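Local coordinates for protein isoaspartyl dipeptidase (Fervidobacterium islandicum, PDB 7CDH) that probably hydrolyses isoaspartyl (beta-aspartyl) dipeptides as a zinc-dependent M38 metallopeptidase of the amidohydrolase family, an activity linked to protein repair, at residues 207-210 with 211-215; 9-12 with 13-17; 166-169 with 170-173. All coordinates share one frame; numbering follows the deposited sequence.

Contact 1 of 3, residues 207-210 with 211-215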
ATOM      1  N   PHE A 207       7.612  30.849 -17.800  1.00 36.40           N
ATOM      2  CA  PHE A 207       7.578  31.234 -19.230  1.00 39.39           C
ATOM      3  C   PHE A 207       7.389  29.971 -20.069  1.00 41.15           C
ATOM      4  O   PHE A 207       6.573  30.031 -21.036  1.00 43.16           O
ATOM      5  CB  PHE A 207       8.826  32.038 -19.608  1.00 41.02           C
ATOM      6  CG  PHE A 207       8.808  33.451 -19.074  1.00 42.66           C
ATOM      7  CD1 PHE A 207       7.833  34.345 -19.476  1.00 44.11           C
ATOM      8  CD2 PHE A 207       9.761  33.891 -18.175  1.00 43.69           C
ATOM      9  CE1 PHE A 207       7.811  35.640 -18.985  1.00 45.01           C
ATOM     10  CE2 PHE A 207       9.742  35.189 -17.696  1.00 44.07           C
ATOM     11  CZ  PHE A 207       8.753  36.054 -18.083  1.00 41.63           C
ATOM     12  N   ASP A 208       8.058  28.867 -19.698  1.00 38.48           N
ATOM     13  CA  ASP A 208       7.953  27.567 -20.417  1.00 40.00           C
ATOM     14  C   ASP A 208       6.506  27.056 -20.364  1.00 37.49           C
ATOM     15  O   ASP A 208       5.972  26.645 -21.410  1.00 38.86           O
ATOM     16  CB  ASP A 208       8.899  26.503 -19.866  1.00 45.75           C
ATOM     17  CG  ASP A 208      10.380  26.748 -20.114  1.00 50.66           C
ATOM     18  OD1 ASP A 208      10.718  27.578 -21.004  1.00 58.45           O
ATOM     19  OD2 ASP A 208      11.187  26.117 -19.386  1.00 53.04           O
ATOM     20  N   ILE A 209       5.845  27.166 -19.220  1.00 34.91           N
ATOM     21  CA  ILE A 209       4.437  26.697 -19.087  1.00 35.96           C
ATOM     22  C   ILE A 209       3.528  27.483 -20.055  1.00 36.99           C
ATOM     23  O   ILE A 209       2.706  26.852 -20.750  1.00 40.01           O
ATOM     24  CB  ILE A 209       3.976  26.799 -17.619  1.00 35.13           C
ATOM     25  CG1 ILE A 209       4.784  25.874 -16.706  1.00 38.65           C
ATOM     26  CG2 ILE A 209       2.496  26.526 -17.529  1.00 34.37           C
ATOM     27  CD1 ILE A 209       4.733  26.262 -15.248  1.00 37.74           C
ATOM     28  N   ILE A 210       3.583  28.813 -20.057  1.00 35.04           N
ATOM     29  CA  ILE A 210       2.620  29.631 -20.848  1.00 38.36           C
ATOM     30  C   ILE A 210       2.962  29.577 -22.350  1.00 41.65           C
ATOM     31  O   ILE A 210       2.026  29.631 -23.167  1.00 44.86           O
ATOM     32  CB  ILE A 210       2.560  31.070 -20.331  1.00 37.32           C
ATOM     33  CG1 ILE A 210       3.901  31.795 -20.501  1.00 37.37           C
ATOM     34  CG2 ILE A 210       2.054  31.071 -18.894  1.00 37.40           C
ATOM     35  CD1 ILE A 210       3.807  33.282 -20.265  1.00 38.24           C
ATOM     36  N   GLU A 211       4.232  29.426 -22.716  1.00 43.77           N
ATOM     37  CA  GLU A 211       4.645  29.412 -24.139  1.00 48.18           C
ATOM     38  C   GLU A 211       4.315  28.050 -24.749  1.00 46.61           C
ATOM     39  O   GLU A 211       3.864  28.035 -25.885  1.00 59.42           O
ATOM     40  CB  GLU A 211       6.119  29.802 -24.275  1.00 53.34           C
ATOM     41  CG  GLU A 211       6.319  31.302 -24.119  1.00 58.46           C
ATOM     42  CD  GLU A 211       7.709  31.779 -23.734  1.00 65.39           C
ATOM     43  OE1 GLU A 211       8.652  30.957 -23.703  1.00 71.80           O
ATOM     44  OE2 GLU A 211       7.844  32.983 -23.461  1.00 71.87           O
ATOM     45  N   LYS A 212       4.487  26.958 -24.011  1.00 48.11           N
ATOM     46  CA  LYS A 212       4.477  25.584 -24.576  1.00 46.44           C
ATOM     47  C   LYS A 212       3.164  24.858 -24.281  1.00 39.70           C
ATOM     48  O   LYS A 212       2.995  23.748 -24.788  1.00 44.11           O
ATOM     49  CB  LYS A 212       5.634  24.767 -24.003  1.00 52.75           C
ATOM     50  CG  LYS A 212       7.029  25.331 -24.238  1.00 58.74           C
ATOM     51  CD  LYS A 212       8.052  24.658 -23.329  1.00 66.87           C
ATOM     52  CE  LYS A 212       9.463  24.613 -23.885  1.00 73.58           C
ATOM     53  NZ  LYS A 212      10.250  23.537 -23.237  1.00 74.07           N
ATOM     54  N   THR A 213       2.266  25.430 -23.486  1.00 35.79           N
ATOM     55  CA  THR A 213       0.986  24.770 -23.138  1.00 35.07           C
ATOM     56  C   THR A 213      -0.145  25.790 -23.139  1.00 33.19           C
ATOM     57  O   THR A 213       0.128  26.993 -23.199  1.00 36.64           O
ATOM     58  CB  THR A 213       1.037  24.030 -21.783  1.00 36.70           C
ATOM     59  OG1 THR A 213       0.691  24.947 -20.754  1.00 34.24           O
ATOM     60  CG2 THR A 213       2.372  23.392 -21.469  1.00 35.21           C
ATOM     61  N   GLU A 214      -1.356  25.282 -22.932  1.00 37.16           N
ATOM     62  CA  GLU A 214      -2.644  26.015 -22.978  1.00 40.67           C
ATOM     63  C   GLU A 214      -2.971  26.573 -21.578  1.00 42.20           C
ATOM     64  O   GLU A 214      -4.136  26.997 -21.376  1.00 43.98           O
ATOM     65  CB  GLU A 214      -3.746  25.039 -23.426  1.00 47.02           C
ATOM     66  CG  GLU A 214      -3.378  24.100 -24.590  1.00 47.90           C
ATOM     67  CD  GLU A 214      -2.532  22.858 -24.278  1.00 52.35           C
ATOM     68  OE1 GLU A 214      -2.387  22.464 -23.081  1.00 47.10           O
ATOM     69  OE2 GLU A 214      -1.985  22.296 -25.244  1.00 51.55           O
ATOM     70  N   ILE A 215      -2.026  26.510 -20.627  1.00 39.09           N
ATOM     71  CA  ILE A 215      -2.304  26.821 -19.194  1.00 40.80           C
ATOM     72  C   ILE A 215      -2.232  28.330 -19.004  1.00 39.60           C
ATOM     73  O   ILE A 215      -1.253  28.986 -19.373  1.00 42.26           O
ATOM     74  CB  ILE A 215      -1.380  26.061 -18.232  1.00 42.20           C
ATOM     75  CG1 ILE A 215      -1.791  24.586 -18.142  1.00 40.29           C
ATOM     76  CG2 ILE A 215      -1.408  26.733 -16.878  1.00 44.41           C
ATOM     77  CD1 ILE A 215      -0.780  23.687 -17.480  1.00 38.01           C
TER
HETATM   78  O   HOH W   1      -0.821  29.671 -22.023  1.00 47.83           O

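Contact 2 of 3, residues 9-12 with 13-17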
ATOM      1  N   LYS A   9     -12.925  59.219   6.402  1.00 41.64           N
ATOM      2  CA  LYS A   9     -12.640  59.311   4.956  1.00 47.77           C
ATOM      3  C   LYS A   9     -12.436  57.879   4.484  1.00 46.54           C
ATOM      4  O   LYS A   9     -11.594  57.200   5.028  1.00 47.53           O
ATOM      5  CB  LYS A   9     -11.416  60.202   4.710  1.00 60.15           C
ATOM      6  CG  LYS A   9     -11.644  61.692   4.917  1.00 56.84           C
ATOM      7  CD  LYS A   9     -10.550  62.373   5.704  1.00 67.80           C
ATOM      8  CE  LYS A   9     -11.122  63.275   6.778  1.00 76.97           C
ATOM      9  NZ  LYS A   9     -10.138  64.275   7.241  1.00 83.35           N
ATOM     10  N   VAL A  10     -13.198  57.421   3.515  1.00 46.93           N
ATOM     11  CA  VAL A  10     -13.173  55.990   3.129  1.00 40.99           C
ATOM     12  C   VAL A  10     -12.298  55.801   1.889  1.00 46.53           C
ATOM     13  O   VAL A  10     -12.525  56.514   0.878  1.00 46.09           O
ATOM     14  CB  VAL A  10     -14.602  55.521   2.906  1.00 40.79           C
ATOM     15  CG1 VAL A  10     -14.646  54.097   2.377  1.00 48.46           C
ATOM     16  CG2 VAL A  10     -15.392  55.684   4.190  1.00 40.73           C
ATOM     17  N   PHE A  11     -11.336  54.873   1.958  1.00 44.55           N
ATOM     18  CA  PHE A  11     -10.618  54.349   0.771  1.00 42.21           C
ATOM     19  C   PHE A  11     -11.099  52.926   0.526  1.00 42.68           C
ATOM     20  O   PHE A  11     -10.952  52.077   1.389  1.00 50.64           O
ATOM     21  CB  PHE A  11      -9.113  54.386   0.967  1.00 40.53           C
ATOM     22  CG  PHE A  11      -8.525  55.750   1.179  1.00 39.65           C
ATOM     23  CD1 PHE A  11      -8.653  56.405   2.389  1.00 44.70           C
ATOM     24  CD2 PHE A  11      -7.797  56.360   0.175  1.00 46.59           C
ATOM     25  CE1 PHE A  11      -8.070  57.649   2.591  1.00 43.95           C
ATOM     26  CE2 PHE A  11      -7.210  57.598   0.378  1.00 43.34           C
ATOM     27  CZ  PHE A  11      -7.353  58.243   1.584  1.00 42.15           C
ATOM     28  N   SER A  12     -11.672  52.690  -0.640  1.00 41.78           N
ATOM     29  CA  SER A  12     -12.569  51.554  -0.906  1.00 43.61           C
ATOM     30  C   SER A  12     -11.874  50.388  -1.629  1.00 43.02           C
ATOM     31  O   SER A  12     -12.492  49.327  -1.760  1.00 38.69           O
ATOM     32  CB  SER A  12     -13.765  52.071  -1.683  1.00 47.12           C
ATOM     33  OG  SER A  12     -13.364  52.494  -2.991  1.00 50.47           O
ATOM     34  N   PRO A  13     -10.618  50.436  -2.149  1.00 36.52           N
ATOM     35  CA  PRO A  13      -9.593  51.452  -1.895  1.00 38.72           C
ATOM     36  C   PRO A  13      -9.558  52.780  -2.696  1.00 43.80           C
ATOM     37  O   PRO A  13      -8.826  53.685  -2.268  1.00 45.17           O
ATOM     38  CB  PRO A  13      -8.312  50.660  -2.236  1.00 32.72           C
ATOM     39  CG  PRO A  13      -8.706  49.760  -3.363  1.00 29.20           C
ATOM     40  CD  PRO A  13     -10.111  49.361  -3.015  1.00 32.75           C
ATOM     41  N   GLU A  14     -10.311  52.920  -3.789  1.00 45.16           N
ATOM     42  CA  GLU A  14     -10.525  54.243  -4.456  1.00 49.83           C
ATOM     43  C   GLU A  14     -11.053  55.243  -3.421  1.00 44.24           C
ATOM     44  O   GLU A  14     -11.987  54.896  -2.669  1.00 39.96           O
ATOM     45  CB  GLU A  14     -11.532  54.174  -5.606  1.00 56.48           C
ATOM     46  CG  GLU A  14     -10.956  53.613  -6.889  1.00 78.06           C
ATOM     47  CD  GLU A  14     -11.994  53.083  -7.869  1.00 97.96           C
ATOM     48  OE1 GLU A  14     -12.210  53.733  -8.923  1.00102.66           O
ATOM     49  OE2 GLU A  14     -12.581  52.011  -7.584  1.00106.06           O
ATOM     50  N   TYR A  15     -10.474  56.443  -3.376  1.00 43.48           N
ATOM     51  CA  TYR A  15     -10.850  57.487  -2.391  1.00 47.74           C
ATOM     52  C   TYR A  15     -12.253  58.002  -2.737  1.00 44.12           C
ATOM     53  O   TYR A  15     -12.462  58.476  -3.858  1.00 41.19           O
ATOM     54  CB  TYR A  15      -9.824  58.620  -2.371  1.00 48.85           C
ATOM     55  CG  TYR A  15     -10.188  59.703  -1.397  1.00 56.12           C
ATOM     56  CD1 TYR A  15     -10.048  59.494  -0.041  1.00 60.73           C
ATOM     57  CD2 TYR A  15     -10.720  60.908  -1.817  1.00 61.10           C
ATOM     58  CE1 TYR A  15     -10.403  60.461   0.878  1.00 67.35           C
ATOM     59  CE2 TYR A  15     -11.074  61.893  -0.909  1.00 59.14           C
ATOM     60  CZ  TYR A  15     -10.910  61.669   0.442  1.00 60.92           C
ATOM     61  OH  TYR A  15     -11.228  62.613   1.367  1.00 63.09           O
ATOM     62  N   ILE A  16     -13.203  57.854  -1.821  1.00 42.14           N
ATOM     63  CA  ILE A  16     -14.606  58.326  -2.019  1.00 40.62           C
ATOM     64  C   ILE A  16     -14.956  59.342  -0.920  1.00 40.15           C
ATOM     65  O   ILE A  16     -16.151  59.640  -0.765  1.00 40.44           O
ATOM     66  CB  ILE A  16     -15.583  57.138  -2.071  1.00 38.97           C
ATOM     67  CG1 ILE A  16     -15.665  56.380  -0.743  1.00 40.03           C
ATOM     68  CG2 ILE A  16     -15.230  56.219  -3.218  1.00 37.04           C
ATOM     69  CD1 ILE A  16     -16.740  55.316  -0.748  1.00 43.56           C
ATOM     70  N   GLY A  17     -13.942  59.826  -0.188  1.00 40.01           N
ATOM     71  CA  GLY A  17     -14.062  60.878   0.839  1.00 45.02           C
ATOM     72  C   GLY A  17     -14.993  60.514   1.971  1.00 46.30           C
ATOM     73  O   GLY A  17     -15.103  59.327   2.265  1.00 53.67           O
TER

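Contact 3 of 3, residues 166-169 with 170-173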
ATOM      1  N   GLN A 166      14.874  20.050  -6.761  1.00 31.93           N
ATOM      2  CA  GLN A 166      15.339  20.062  -8.172  1.00 31.76           C
ATOM      3  C   GLN A 166      14.241  19.471  -9.058  1.00 31.84           C
ATOM      4  O   GLN A 166      14.456  18.521  -9.793  1.00 30.50           O
ATOM      5  CB  GLN A 166      16.690  19.356  -8.292  1.00 31.98           C
ATOM      6  CG  GLN A 166      17.818  19.980  -7.469  1.00 35.02           C
ATOM      7  CD  GLN A 166      18.151  21.410  -7.867  1.00 37.14           C
ATOM      8  OE1 GLN A 166      18.056  21.789  -9.036  1.00 34.12           O
ATOM      9  NE2 GLN A 166      18.520  22.229  -6.880  1.00 32.30           N
ATOM     10  N   PRO A 167      13.030  20.054  -9.066  1.00 31.86           N
ATOM     11  CA  PRO A 167      11.937  19.515  -9.869  1.00 32.51           C
ATOM     12  C   PRO A 167      12.143  19.764 -11.361  1.00 31.58           C
ATOM     13  O   PRO A 167      12.659  20.809 -11.729  1.00 32.55           O
ATOM     14  CB  PRO A 167      10.728  20.342  -9.418  1.00 33.82           C
ATOM     15  CG  PRO A 167      11.346  21.675  -9.013  1.00 32.93           C
ATOM     16  CD  PRO A 167      12.650  21.275  -8.345  1.00 32.96           C
ATOM     17  N   THR A 168      11.707  18.818 -12.184  1.00 31.98           N
ATOM     18  CA  THR A 168      11.717  18.933 -13.669  1.00 30.96           C
ATOM     19  C   THR A 168      10.510  19.748 -14.134  1.00 30.29           C
ATOM     20  O   THR A 168       9.535  19.855 -13.381  1.00 31.05           O
ATOM     21  CB  THR A 168      11.672  17.556 -14.329  1.00 29.72           C
ATOM     22  OG1 THR A 168      10.417  16.922 -14.039  1.00 29.66           O
ATOM     23  CG2 THR A 168      12.834  16.699 -13.881  1.00 28.77           C
ATOM     24  N   LEU A 169      10.530  20.184 -15.381  1.00 32.24           N
ATOM     25  CA  LEU A 169       9.409  20.925 -16.005  1.00 32.78           C
ATOM     26  C   LEU A 169       8.169  20.028 -16.065  1.00 32.30           C
ATOM     27  O   LEU A 169       7.064  20.515 -15.779  1.00 34.29           O
ATOM     28  CB  LEU A 169       9.832  21.392 -17.401  1.00 35.02           C
ATOM     29  CG  LEU A 169       8.728  22.094 -18.197  1.00 37.33           C
ATOM     30  CD1 LEU A 169       8.164  23.267 -17.412  1.00 34.74           C
ATOM     31  CD2 LEU A 169       9.245  22.536 -19.559  1.00 36.49           C
ATOM     32  N   GLU A 170       8.344  18.769 -16.447  1.00 36.55           N
ATOM     33  CA  GLU A 170       7.256  17.766 -16.518  1.00 39.73           C
ATOM     34  C   GLU A 170       6.586  17.635 -15.146  1.00 36.81           C
ATOM     35  O   GLU A 170       5.333  17.658 -15.113  1.00 31.77           O
ATOM     36  CB  GLU A 170       7.792  16.443 -17.064  1.00 49.81           C
ATOM     37  CG  GLU A 170       8.053  16.503 -18.573  1.00 66.66           C
ATOM     38  CD  GLU A 170       8.715  15.272 -19.197  1.00 89.32           C
ATOM     39  OE1 GLU A 170       9.184  14.381 -18.430  1.00 97.11           O
ATOM     40  OE2 GLU A 170       8.774  15.201 -20.459  1.00 94.83           O
ATOM     41  N   GLU A 171       7.360  17.517 -14.060  1.00 34.24           N
ATOM     42  CA  GLU A 171       6.788  17.372 -12.697  1.00 33.98           C
ATOM     43  C   GLU A 171       5.969  18.629 -12.382  1.00 31.26           C
ATOM     44  O   GLU A 171       4.802  18.476 -11.948  1.00 29.41           O
ATOM     45  CB  GLU A 171       7.874  17.166 -11.647  1.00 39.55           C
ATOM     46  CG  GLU A 171       8.610  15.847 -11.731  1.00 40.71           C
ATOM     47  CD  GLU A 171       9.704  15.704 -10.670  1.00 44.17           C
ATOM     48  OE1 GLU A 171      10.595  16.574 -10.626  1.00 38.19           O
ATOM     49  OE2 GLU A 171       9.640  14.730  -9.858  1.00 44.89           O
ATOM     50  N   ILE A 172       6.546  19.821 -12.598  1.00 29.40           N
ATOM     51  CA  ILE A 172       5.819  21.126 -12.441  1.00 30.36           C
ATOM     52  C   ILE A 172       4.505  21.103 -13.247  1.00 29.41           C
ATOM     53  O   ILE A 172       3.481  21.482 -12.688  1.00 31.66           O
ATOM     54  CB  ILE A 172       6.669  22.344 -12.856  1.00 31.41           C
ATOM     55  CG1 ILE A 172       7.952  22.490 -12.034  1.00 33.60           C
ATOM     56  CG2 ILE A 172       5.829  23.606 -12.759  1.00 34.97           C
ATOM     57  CD1 ILE A 172       7.710  22.315 -10.546  1.00 38.31           C
ATOM     58  N   LEU A 173       4.531  20.751 -14.533  1.00 28.20           N
ATOM     59  CA  LEU A 173       3.329  20.835 -15.407  1.00 30.28           C
ATOM     60  C   LEU A 173       2.209  19.954 -14.833  1.00 30.46           C
ATOM     61  O   LEU A 173       1.026  20.414 -14.839  1.00 27.78           O
ATOM     62  CB  LEU A 173       3.654  20.398 -16.841  1.00 31.74           C
ATOM     63  CG  LEU A 173       4.349  21.437 -17.715  1.00 35.63           C
ATOM     64  CD1 LEU A 173       4.737  20.821 -19.050  1.00 36.01           C
ATOM     65  CD2 LEU A 173       3.466  22.661 -17.913  1.00 36.43           C
TER

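Contact 1 of 3, residues 207-210 with 211-215
The C-terminal end of helix 204-212, inside a beta-alpha-beta unit of the TIM-barrel amidohydrolase fold, finishes in an ST turn, where T213 reaches back to I209 and forward to I215. Two regular helical bonds come first: E211 N to F207 O at 2.9 Å and K212 N to D208 O at 3.0 Å. One residue later the backbone leaves helical geometry. T213 N keeps only a weak bond to I209 O, and the hydroxyl takes over much of the grip, OG1 donating to I209 O at 2.8 Å. A chi1 of 88° sets OG1 between the backbone N and the carbonyl carbon, where it can also accept from I215 N at 3.1 Å, with an N-H...O angle of 153°. One hydroxyl thus links the I209 carbonyl to the outgoing amide of I215. That chain folds I215 against the helix, its CG2 meeting I209 CG2 at 4.0 Å as the two side chains pass at a slant. I209 in turn rests on I172 and L173 of the neighbouring helix 169-186. On the outer surface the extended chain of K212 runs alongside D208, with K212 CD 4.0 Å from D208 CB, yet the ammonium and carboxylate do not meet. E211 is turned the other way: its carboxylate sits near F207 CB and forms a salt bridge with R241. E214, beyond the helix end, makes a salt bridge to R201 of a second subunit. Water 1 lies 3.1 Å from I210 O and 2.8 Å from I215 O, within hydrogen-bonding reach of both.

Contact 2 of 3, residues 9-12 with 13-17
F11 and Y15 meet on one face of an antiparallel beta-hairpin, as a non-hydrogen-bonded pair. Y15 CD1 lies over one face of the F11 ring toward its rim, 3.4 Å from F11 CZ, with the planes at 54°; P13 O sits in plane at the F11 edge. F11 also packs on L52 and L54 of the parallel neighbour strand 51-59 and on L328. With an alanine here, Y15 CD1 would probably lose its ring face and a gap would open beside those leucines. A chi1 of 179°, CG anti to the backbone N, swings the Y15 ring back along the hairpin, with G17 N over its centre. K9 lies beside Y15, pointing the same way, CB at the ring edge and CG 3.7 Å from Y15 OH, while K9 NZ reaches E359 in a salt bridge. On the other face V10 CB packs 3.9 Å from I16 CG1. V10 N donates to G17 O, and V10 O receives I16 N at 3.1 Å, almost straight. The hairpin end closes at S12, joined to P13 by a cis peptide. E14 O takes two donors from it: S12 N at 3.0 Å from above the carbonyl plane, and S12 OG at 2.8 Å in that plane, on a lone pair.

Contact 3 of 3, residues 166-169 with 170-173
T168 holds the N-cap position of helix 169-186, with an extended backbone (phi -81°, psi 166°), while I172 N and L173 N reach back to T168 O at 3.1 Å and L169 O at 2.8 Å as the first helical turn closes. T168 and E171 complete a capping box, in which each side chain bonds to the other residue's backbone. A chi1 of 66° turns T168 OG1 in toward the first helical turn, where it accepts from E171 N at 3.1 Å and so satisfies an amide that has no preceding helical carbonyl of its own. In return the extended E171 side chain folds back across T168 at about a right angle, and E171 OE1 receives T168 N at 2.9 Å on the lone pair facing away from OE2. The negative carboxylate lies at the helix N-terminus, where the helix dipole would probably favour its charge. The same oxygen forms a salt bridge with R174 of a third subunit, so the cap is also part of an intersubunit contact. Before the cap, P167 packs on the buried side of the first turn: its ring carbon CB touches I172 CD1 at 3.8 Å, and V132 borders both P167 and E171. On another side of the helix L169 reaches D208 and K212 of helix 204-212. Q166 NE2, one residue further back, is hydrogen-bonded to E214 OE1 of the third subunit. Within the turn, L169 and L173 touch each other loosely, L169 CD1 lying 4.2 Å from L173 CG.

Contacts 1 and 3 are neighbours, their centres 13 Å apart: the end of helix 204-212 packs on the start of helix 169-186, with I209 CG1 3.7 Å from L173 CD2 and K212 NZ 3.9 Å from L169 CD2. Both also meet a second subunit, and the two helix ends come together across a subunit boundary, contact 1 of one chain against contact 3 of another. The P167 side chain is about 13 Å from a zinc ion of the two-metal site that E156 bridges. Contact 2, on the opposite side of the chain's centre from contact 3, stands apart, its centre 39 Å from that of contact 1 and 44 Å from that of contact 3.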